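Local structure of high affinity transport system protein p37 (Mycoplasma hyorhinis, 3EKI) at residues 185-190 with 321-326; 193-198 with 202-207. The protein binds thiamine diphosphate as the extracytoplasmic lipoprotein of a high-affinity transport system, probably one that takes up this cofactor. All blocks are in the same frame, centred on the assembly; numbering follows the deposited sequence. Where two conformers were deposited one is given.

Contact 1 of 2, residues 185-190 with 321-326. With CA (calcium ion), chain E.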
ATOM      1  N   THR A 185       9.308   7.148  21.858  1.00  8.71           N
ATOM      2  CA  THR A 185       9.925   8.338  21.260  1.00  7.99           C
ATOM      3  C   THR A 185       8.820   9.056  20.501  1.00 12.57           C
ATOM      4  O   THR A 185       8.519   8.639  19.358  1.00 10.74           O
ATOM      5  CB  THR A 185      11.094   7.946  20.348  1.00  8.47           C
ATOM      6  OG1 THR A 185      12.145   7.377  21.117  1.00 10.81           O
ATOM      7  CG2 THR A 185      11.674   9.169  19.636  1.00 15.27           C
ATOM      8  N   PRO A 186       8.151  10.031  21.080  1.00 10.48           N
ATOM      9  CA  PRO A 186       6.896  10.529  20.513  1.00  7.44           C
ATOM     10  C   PRO A 186       7.044  11.092  19.098  1.00 13.94           C
ATOM     11  O   PRO A 186       7.865  11.956  18.839  1.00 10.28           O
ATOM     12  CB  PRO A 186       6.460  11.653  21.453  1.00 14.31           C
ATOM     13  CG  PRO A 186       7.365  11.645  22.615  1.00 16.73           C
ATOM     14  CD  PRO A 186       8.502  10.730  22.349  1.00  9.32           C
ATOM     15  N   TYR A 187       6.215  10.610  18.152  1.00  8.48           N
ATOM     16  CA  TYR A 187       6.222  11.111  16.787  1.00  7.13           C
ATOM     17  C   TYR A 187       6.184  12.627  16.670  1.00  9.74           C
ATOM     18  O   TYR A 187       6.875  13.211  15.816  1.00  9.77           O
ATOM     19  CB  TYR A 187       5.015  10.471  16.093  1.00  9.11           C
ATOM     20  CG  TYR A 187       4.657  10.979  14.720  1.00  8.64           C
ATOM     21  CD1 TYR A 187       3.625  11.902  14.575  1.00 10.28           C
ATOM     22  CD2 TYR A 187       5.335  10.536  13.591  1.00  9.38           C
ATOM     23  CE1 TYR A 187       3.272  12.391  13.311  1.00 10.40           C
ATOM     24  CE2 TYR A 187       4.973  11.020  12.332  1.00  6.94           C
ATOM     25  CZ  TYR A 187       3.962  11.932  12.212  1.00 10.15           C
ATOM     26  OH  TYR A 187       3.567  12.433  10.972  1.00 15.42           O
ATOM     27  N   ALA A 188       5.413  13.318  17.501  1.00 14.16           N
ATOM     28  CA  ALA A 188       5.287  14.773  17.469  1.00 12.98           C
ATOM     29  C   ALA A 188       6.612  15.484  17.701  1.00 13.05           C
ATOM     30  O   ALA A 188       6.749  16.668  17.359  1.00 20.18           O
ATOM     31  CB  ALA A 188       4.293  15.243  18.515  1.00 16.97           C
ATOM     32  N   SER A 189       7.587  14.796  18.266  1.00 14.51           N
ATOM     33  CA  SER A 189       8.864  15.460  18.551  1.00 18.53           C
ATOM     34  C   SER A 189       9.973  14.952  17.652  1.00 17.84           C
ATOM     35  O   SER A 189      11.115  15.394  17.740  1.00 13.86           O
ATOM     36  CB  SER A 189       9.196  15.327  20.043  1.00 25.55           C
ATOM     37  OG  SER A 189       8.346  16.227  20.765  1.00 34.33           O
ATOM     38  N   TRP A 190       9.641  14.037  16.729  1.00 14.72           N
ATOM     39  CA  TRP A 190      10.608  13.633  15.723  1.00 15.26           C
ATOM     40  C   TRP A 190      11.083  14.853  14.918  1.00 10.48           C
ATOM     41  O   TRP A 190      10.280  15.752  14.749  1.00 12.23           O
ATOM     42  CB  TRP A 190      10.013  12.661  14.714  1.00 13.57           C
ATOM     43  CG  TRP A 190       9.673  11.304  15.228  1.00 11.17           C
ATOM     44  CD1 TRP A 190       9.705  10.848  16.510  1.00 10.52           C
ATOM     45  CD2 TRP A 190       9.236  10.203  14.416  1.00  9.82           C
ATOM     46  NE1 TRP A 190       9.316   9.537  16.528  1.00  8.86           N
ATOM     47  CE2 TRP A 190       9.020   9.111  15.258  1.00  9.20           C
ATOM     48  CE3 TRP A 190       9.005  10.038  13.039  1.00 12.56           C
ATOM     49  CZ2 TRP A 190       8.582   7.867  14.807  1.00  8.74           C
ATOM     50  CZ3 TRP A 190       8.576   8.802  12.597  1.00 11.53           C
ATOM     51  CH2 TRP A 190       8.371   7.728  13.473  1.00 10.10           C
ATOM     52  N   THR A 321      -1.803  19.685   8.271  1.00 25.19           N
ATOM     53  CA  THR A 321      -2.972  18.926   8.704  1.00 35.14           C
ATOM     54  C   THR A 321      -2.814  18.422  10.139  1.00 35.84           C
ATOM     55  O   THR A 321      -3.766  17.869  10.693  1.00 28.20           O
ATOM     56  CB  THR A 321      -3.227  17.697   7.816  1.00 35.75           C
ATOM     57  OG1 THR A 321      -2.133  16.792   7.995  1.00 32.18           O
ATOM     58  CG2 THR A 321      -3.258  18.078   6.347  1.00 63.69           C
ATOM     59  N   LYS A 322      -1.625  18.608  10.705  1.00 25.92           N
ATOM     60  CA  LYS A 322      -1.370  18.150  12.070  1.00 21.72           C
ATOM     61  C   LYS A 322      -1.621  16.664  12.263  1.00 14.18           C
ATOM     62  O   LYS A 322      -2.379  16.207  13.136  1.00 13.68           O
ATOM     63  CB  LYS A 322      -2.242  19.030  12.973  1.00 44.35           C
ATOM     64  CG  LYS A 322      -1.758  20.477  12.999  1.00 64.68           C
ATOM     65  CD  LYS A 322      -2.719  21.411  12.279  1.00 82.48           C
ATOM     66  CE  LYS A 322      -2.196  22.840  12.189  1.00 87.75           C
ATOM     67  NZ  LYS A 322      -3.070  23.816  12.910  1.00 83.80           N
ATOM     68  N   PRO A 323      -0.969  15.825  11.467  1.00 12.96           N
ATOM     69  CA  PRO A 323      -1.251  14.384  11.468  1.00 12.64           C
ATOM     70  C   PRO A 323      -0.853  13.690  12.776  1.00 15.24           C
ATOM     71  O   PRO A 323       0.231  13.905  13.324  1.00 11.29           O
ATOM     72  CB  PRO A 323      -0.360  13.826  10.355  1.00 18.32           C
ATOM     73  CG  PRO A 323       0.720  14.850  10.200  1.00 17.27           C
ATOM     74  CD  PRO A 323       0.114  16.171  10.542  1.00 17.54           C
ATOM     75  N   PHE A 324      -1.770  12.847  13.236  1.00 13.39           N
ATOM     76  CA  PHE A 324      -1.655  12.018  14.420  1.00 16.49           C
ATOM     77  C   PHE A 324      -1.702  12.851  15.708  1.00 19.15           C
ATOM     78  O   PHE A 324      -1.466  12.318  16.801  1.00 20.99           O
ATOM     79  CB  PHE A 324      -0.384  11.160  14.349  1.00 10.44           C
ATOM     80  CG  PHE A 324      -0.358  10.202  13.174  1.00 12.01           C
ATOM     81  CD1 PHE A 324      -1.082   9.024  13.219  1.00 16.33           C
ATOM     82  CD2 PHE A 324       0.380  10.521  12.057  1.00 12.25           C
ATOM     83  CE1 PHE A 324      -1.069   8.171  12.121  1.00 13.43           C
ATOM     84  CE2 PHE A 324       0.400   9.669  10.971  1.00 16.33           C
ATOM     85  CZ  PHE A 324      -0.330   8.502  11.005  1.00 12.93           C
ATOM     86  N   GLU A 325      -2.021  14.142  15.607  1.00 11.43           N
ATOM     87  CA  GLU A 325      -2.127  14.935  16.846  1.00 10.53           C
ATOM     88  C   GLU A 325      -3.265  14.443  17.720  1.00 12.29           C
ATOM     89  O   GLU A 325      -4.357  14.130  17.250  1.00 13.23           O
ATOM     90  CB  GLU A 325      -2.327  16.413  16.494  1.00 19.13           C
ATOM     91  CG  GLU A 325      -2.307  17.328  17.705  1.00 27.18           C
ATOM     92  CD  GLU A 325      -1.902  18.747  17.365  1.00 39.43           C
ATOM     93  OE1 GLU A 325      -0.818  18.949  16.774  1.00 61.42           O
ATOM     94  OE2 GLU A 325      -2.686  19.659  17.698  1.00 54.50           O
ATOM     95  N   THR A 326      -3.026  14.399  19.029  1.00 15.19           N
ATOM     96  CA  THR A 326      -3.999  14.033  20.044  1.00 10.96           C
ATOM     97  C   THR A 326      -4.051  15.116  21.135  1.00 13.45           C
ATOM     98  O   THR A 326      -3.117  15.906  21.233  1.00 12.97           O
ATOM     99  CB  THR A 326      -3.673  12.705  20.759  1.00 18.27           C
ATOM    100  OG1 THR A 326      -2.314  12.771  21.243  1.00 17.79           O
ATOM    101  CG2 THR A 326      -3.721  11.493  19.838  1.00 13.55           C
TER
HETATM  102 CA    CA E 602      -1.358  13.456  23.314  1.00 41.24          CA
HETATM  103  O   HOH W   1      -0.078  13.867  25.163  1.00 24.74           O
HETATM  104  O   HOH W   2       0.363  12.060  22.574  1.00 32.44           O
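Tyr187 and Phe324 form a small, buried aromatic contact between two loops of what is probably a periplasmic-binding-protein-type fold, one following helix 170-184 and the other joining strands 304-308 and 331-337. The pair is T-shaped: Phe324 turns its edge to the face of Tyr187, with ring centroids 5.3 Å apart and planes at 78°. The closest carbons are Tyr187 CE1 and Phe324 CD2, at 3.7 Å. The first torsions help direct the two rings toward each other: Tyr187 holds CG trans to its backbone N (chi1 171°), whereas Phe324 places CG trans to the carbonyl carbon (chi1 -61°).

The carbonyl O of Pro323 comes up to the rim of the tyrosine ring, near its plane, 3.4 Å from Tyr187 CE1. This is a contact and not a hydrogen bond. Farther out, Pro323 CG lies 3.8 Å from Tyr187 OH, whose hydrogen-bond partner is the carbonyl O of Thr315. Pro323 and Phe324 are the central residues of a type II turn, closed by Glu325 N bonding to Lys322 O at 3.2 Å.

Beyond the turn, Thr326 OG1 binds calcium at 2.4 Å, alongside two waters and the carbonyl oxygens of Lys327 and Glu330. Phe182, from helix 170-184, packs against both aromatic rings, while Met332 of strand 331-337, an outermost strand of the mixed sheet, touches Phe324 and Thr326.

Contact 2 of 2, residues 193-198 with 202-207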
ATOM      1  N   GLU A 193      15.926  15.757  10.961  1.00 16.99           N
ATOM      2  CA  GLU A 193      17.316  15.346  11.110  1.00 19.01           C
ATOM      3  C   GLU A 193      17.521  14.028  11.858  1.00 15.90           C
ATOM      4  O   GLU A 193      18.401  13.246  11.499  1.00 17.30           O
ATOM      5  CB  GLU A 193      18.127  16.456  11.786  1.00 40.67           C
ATOM      6  CG  GLU A 193      18.442  17.635  10.880  1.00 49.73           C
ATOM      7  CD  GLU A 193      19.927  17.784  10.613  1.00 61.69           C
ATOM      8  OE1 GLU A 193      20.729  17.489  11.524  1.00 78.29           O
ATOM      9  OE2 GLU A 193      20.292  18.196   9.492  1.00 67.39           O
ATOM     10  N   ASN A 194      16.731  13.779  12.901  1.00 17.50           N
ATOM     11  CA  ASN A 194      16.988  12.620  13.736  1.00 16.23           C
ATOM     12  C   ASN A 194      16.127  11.425  13.344  1.00 11.43           C
ATOM     13  O   ASN A 194      16.424  10.336  13.803  1.00 15.45           O
ATOM     14  CB  ASN A 194      16.799  12.952  15.220  1.00 25.76           C
ATOM     15  CG  ASN A 194      15.412  13.255  15.700  1.00 23.01           C
ATOM     16  OD1 ASN A 194      14.388  12.935  15.097  1.00 16.01           O
ATOM     17  ND2 ASN A 194      15.327  13.928  16.852  1.00 24.69           N
ATOM     18  N   HIS A 195      15.119  11.613  12.499  1.00 14.09           N
ATOM     19  CA  HIS A 195      14.477  10.471  11.843  1.00 11.93           C
ATOM     20  C   HIS A 195      14.736  10.433  10.337  1.00 16.31           C
ATOM     21  O   HIS A 195      14.098   9.683   9.573  1.00 14.90           O
ATOM     22  CB  HIS A 195      12.979  10.453  12.182  1.00 10.56           C
ATOM     23  CG  HIS A 195      12.745   9.890  13.564  1.00 15.74           C
ATOM     24  ND1 HIS A 195      13.062  10.594  14.710  1.00 13.58           N
ATOM     25  CD2 HIS A 195      12.246   8.706  13.972  1.00 14.44           C
ATOM     26  CE1 HIS A 195      12.755   9.852  15.755  1.00 13.45           C
ATOM     27  NE2 HIS A 195      12.243   8.697  15.354  1.00 12.70           N
ATOM     28  N   LYS A 196      15.707  11.199   9.850  1.00 12.33           N
ATOM     29  CA  LYS A 196      16.181  11.209   8.467  1.00 12.43           C
ATOM     30  C   LYS A 196      15.067  11.339   7.429  1.00 13.67           C
ATOM     31  O   LYS A 196      14.930  10.522   6.515  1.00 18.37           O
ATOM     32  CB  LYS A 196      17.033   9.957   8.251  1.00 14.88           C
ATOM     33  CG  LYS A 196      18.255   9.908   9.164  1.00 23.76           C
ATOM     34  CD  LYS A 196      18.834   8.507   9.239  1.00 31.66           C
ATOM     35  CE  LYS A 196      20.312   8.520   9.610  1.00 33.68           C
ATOM     36  NZ  LYS A 196      20.673   7.336  10.448  1.00 60.31           N
ATOM     37  N   TRP A 197      14.259  12.374   7.563  1.00 12.16           N
ATOM     38  CA  TRP A 197      13.250  12.722   6.593  1.00 14.87           C
ATOM     39  C   TRP A 197      13.953  13.108   5.287  1.00 21.71           C
ATOM     40  O   TRP A 197      14.874  13.926   5.315  1.00 19.84           O
ATOM     41  CB  TRP A 197      12.391  13.869   7.097  1.00 15.00           C
ATOM     42  CG  TRP A 197      11.360  14.317   6.121  1.00 16.83           C
ATOM     43  CD1 TRP A 197      11.323  15.456   5.380  1.00 22.63           C
ATOM     44  CD2 TRP A 197      10.178  13.586   5.793  1.00 10.96           C
ATOM     45  NE1 TRP A 197      10.186  15.477   4.603  1.00 23.80           N
ATOM     46  CE2 TRP A 197       9.469  14.330   4.846  1.00 16.99           C
ATOM     47  CE3 TRP A 197       9.688  12.359   6.239  1.00 14.66           C
ATOM     48  CZ2 TRP A 197       8.261  13.893   4.309  1.00 22.12           C
ATOM     49  CZ3 TRP A 197       8.482  11.930   5.701  1.00 14.03           C
ATOM     50  CH2 TRP A 197       7.795  12.688   4.761  1.00 17.06           C
ATOM     51  N   ASN A 198      13.549  12.544   4.162  1.00 14.34           N
ATOM     52  CA  ASN A 198      14.236  12.877   2.902  1.00 19.73           C
ATOM     53  C   ASN A 198      13.279  13.550   1.919  1.00 33.31           C
ATOM     54  O   ASN A 198      13.565  13.565   0.723  1.00 27.40           O
ATOM     55  CB  ASN A 198      14.819  11.627   2.278  1.00 19.21           C
ATOM     56  CG  ASN A 198      13.757  10.634   1.824  1.00 18.34           C
ATOM     57  OD1 ASN A 198      12.553  10.854   1.983  1.00 17.72           O
ATOM     58  ND2 ASN A 198      14.226   9.522   1.264  1.00 22.75           N
ATOM     59  N   TYR A 202      10.553   9.035   6.448  1.00 10.49           N
ATOM     60  CA  TYR A 202      11.517   8.996   7.545  1.00 10.73           C
ATOM     61  C   TYR A 202      12.364   7.752   7.425  1.00  9.65           C
ATOM     62  O   TYR A 202      12.000   6.625   7.776  1.00 12.72           O
ATOM     63  CB  TYR A 202      10.755   9.019   8.864  1.00  9.78           C
ATOM     64  CG  TYR A 202      10.068  10.282   9.240  1.00  8.10           C
ATOM     65  CD1 TYR A 202      10.857  11.379   9.616  1.00  8.20           C
ATOM     66  CD2 TYR A 202       8.690  10.459   9.253  1.00  8.21           C
ATOM     67  CE1 TYR A 202      10.270  12.562   9.970  1.00 10.01           C
ATOM     68  CE2 TYR A 202       8.087  11.648   9.611  1.00  7.40           C
ATOM     69  CZ  TYR A 202       8.902  12.714   9.974  1.00  9.41           C
ATOM     70  OH  TYR A 202       8.318  13.891  10.341  1.00 10.15           O
ATOM     71  N   GLN A 203      13.577   7.901   6.858  1.00 11.04           N
ATOM     72  CA  GLN A 203      14.386   6.737   6.533  1.00  8.79           C
ATOM     73  C   GLN A 203      14.785   5.920   7.743  1.00  9.07           C
ATOM     74  O   GLN A 203      15.060   4.734   7.588  1.00 13.31           O
ATOM     75  CB  GLN A 203      15.648   7.159   5.766  1.00 13.51           C
ATOM     76  CG  GLN A 203      15.333   7.981   4.518  1.00 17.97           C
ATOM     77  CD  GLN A 203      16.652   8.415   3.872  1.00 26.61           C
ATOM     78  OE1 GLN A 203      17.183   7.754   2.984  1.00 25.28           O
ATOM     79  NE2 GLN A 203      17.177   9.543   4.337  1.00 20.95           N
ATOM     80  N   SER A 204      14.825   6.537   8.942  1.00 13.86           N
ATOM     81  CA  SER A 204      15.308   5.785  10.083  1.00 15.90           C
ATOM     82  C   SER A 204      14.390   4.645  10.484  1.00 11.93           C
ATOM     83  O   SER A 204      14.813   3.811  11.291  1.00 16.22           O
ATOM     84  CB  SER A 204      15.465   6.684  11.321  0.50 18.06           C
ATOM     85  OG  SER A 204      15.906   7.978  10.997  0.50 17.34           O
ATOM     86  N   VAL A 205      13.160   4.616   9.972  1.00 13.51           N
ATOM     87  CA  VAL A 205      12.256   3.528  10.377  1.00 13.00           C
ATOM     88  C   VAL A 205      12.277   2.346   9.415  1.00 12.74           C
ATOM     89  O   VAL A 205      11.524   1.382   9.526  1.00 11.21           O
ATOM     90  CB  VAL A 205      10.815   4.029  10.563  1.00 16.75           C
ATOM     91  CG1 VAL A 205      10.735   4.948  11.783  1.00 22.91           C
ATOM     92  CG2 VAL A 205      10.301   4.730   9.328  1.00 27.48           C
ATOM     93  N   TYR A 206      13.196   2.364   8.441  1.00 12.28           N
ATOM     94  CA  TYR A 206      13.337   1.318   7.458  1.00 10.51           C
ATOM     95  C   TYR A 206      14.690   0.618   7.460  1.00 13.20           C
ATOM     96  O   TYR A 206      15.702   1.196   7.867  1.00 16.58           O
ATOM     97  CB  TYR A 206      13.186   1.923   6.057  1.00  9.16           C
ATOM     98  CG  TYR A 206      11.872   2.563   5.742  1.00  9.86           C
ATOM     99  CD1 TYR A 206      11.560   3.865   6.076  1.00  9.90           C
ATOM    100  CD2 TYR A 206      10.913   1.810   5.050  1.00 13.10           C
ATOM    101  CE1 TYR A 206      10.333   4.417   5.752  1.00 10.64           C
ATOM    102  CE2 TYR A 206       9.686   2.343   4.726  1.00 11.20           C
ATOM    103  CZ  TYR A 206       9.397   3.646   5.080  1.00 10.12           C
ATOM    104  OH  TYR A 206       8.185   4.188   4.755  1.00 14.53           O
ATOM    105  N   ASP A 207      14.681  -0.597   6.953  1.00 13.42           N
ATOM    106  CA  ASP A 207      15.874  -1.367   6.671  1.00 17.72           C
ATOM    107  C   ASP A 207      15.948  -1.618   5.156  1.00 16.53           C
ATOM    108  O   ASP A 207      15.427  -2.635   4.685  1.00 13.64           O
ATOM    109  CB  ASP A 207      15.958  -2.684   7.412  1.00 15.10           C
ATOM    110  CG  ASP A 207      17.263  -3.414   7.128  1.00 20.46           C
ATOM    111  OD1 ASP A 207      18.102  -2.897   6.369  1.00 20.61           O
ATOM    112  OD2 ASP A 207      17.455  -4.525   7.673  1.00 25.37           O
TER
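Tyr202, His195 and Gln203 have the most surface buried where the chain doubles back from 193-198 to 202-207, beside the ligand site: the Asn198 side chain is about 7 Å from the bound thiamine diphosphate. Trp197 CE3 sits over the centre of the Tyr202 ring, 3.7 Å from Tyr202 CG. The indole thus presents an edge to the phenol face, with six-membered ring and phenol centroids 4.7 Å apart and planes inclined at 55°. His195 meets the same phenol through its CB, 3.5 Å from Tyr202 CD1, while its carbonyl O lies at the phenol's edge, in plane.

That carbonyl O also accepts a hydrogen bond from Ser204 N at 3.3 Å. The imidazole itself is held by His195 ND1 donating to Asn194 OD1 at 2.7 Å, with the acceptor in the ring plane.

Gln203 grips one acceptor twice. Its backbone N reaches Lys196 O at 3.0 Å and its side-chain NE2 reaches Lys196 O at 3.3 Å, from opposite faces of the carbonyl plane. With CG trans to the carbonyl carbon (chi1 -55°) and the chain extended beyond it, the amide can return to that oxygen. Asn198 packs on this amide, its OD1 accepting from Asn200 N.

At the single beta bridge, Trp197 with Tyr202, the CA atoms of the two segments come nearest. Tyr202 OH bonds to Asn317 N and His316 stacks on Trp197, both from the loop between strands 304-308 and 331-337. Strand 206-207 then pairs antiparallel with strand 141-152.

In the fold
Contact 2 is nested inside the 130-residue excursion of the chain that contact 1 closes, and their centres are about 15 Å apart. Contact 1 is buried, joins residues distant in sequence and has no hydrogen bond across it; contact 2 is largely a surface contact, local in sequence, with three. Each includes an edge-to-face aromatic pair, nearer perpendicular in contact 1. Trp190 physically joins them: its ring stacks on His195, with Trp190 CE2 3.3 Å from His195 NE2, and meets Tyr202 edge-to-face. The loop between strands 304-308 and 331-337 supplies one segment of contact 1 and also packs on contact 2; its Asn317 ND2 bonds to the carbonyl oxygens of Tyr187 and Trp190.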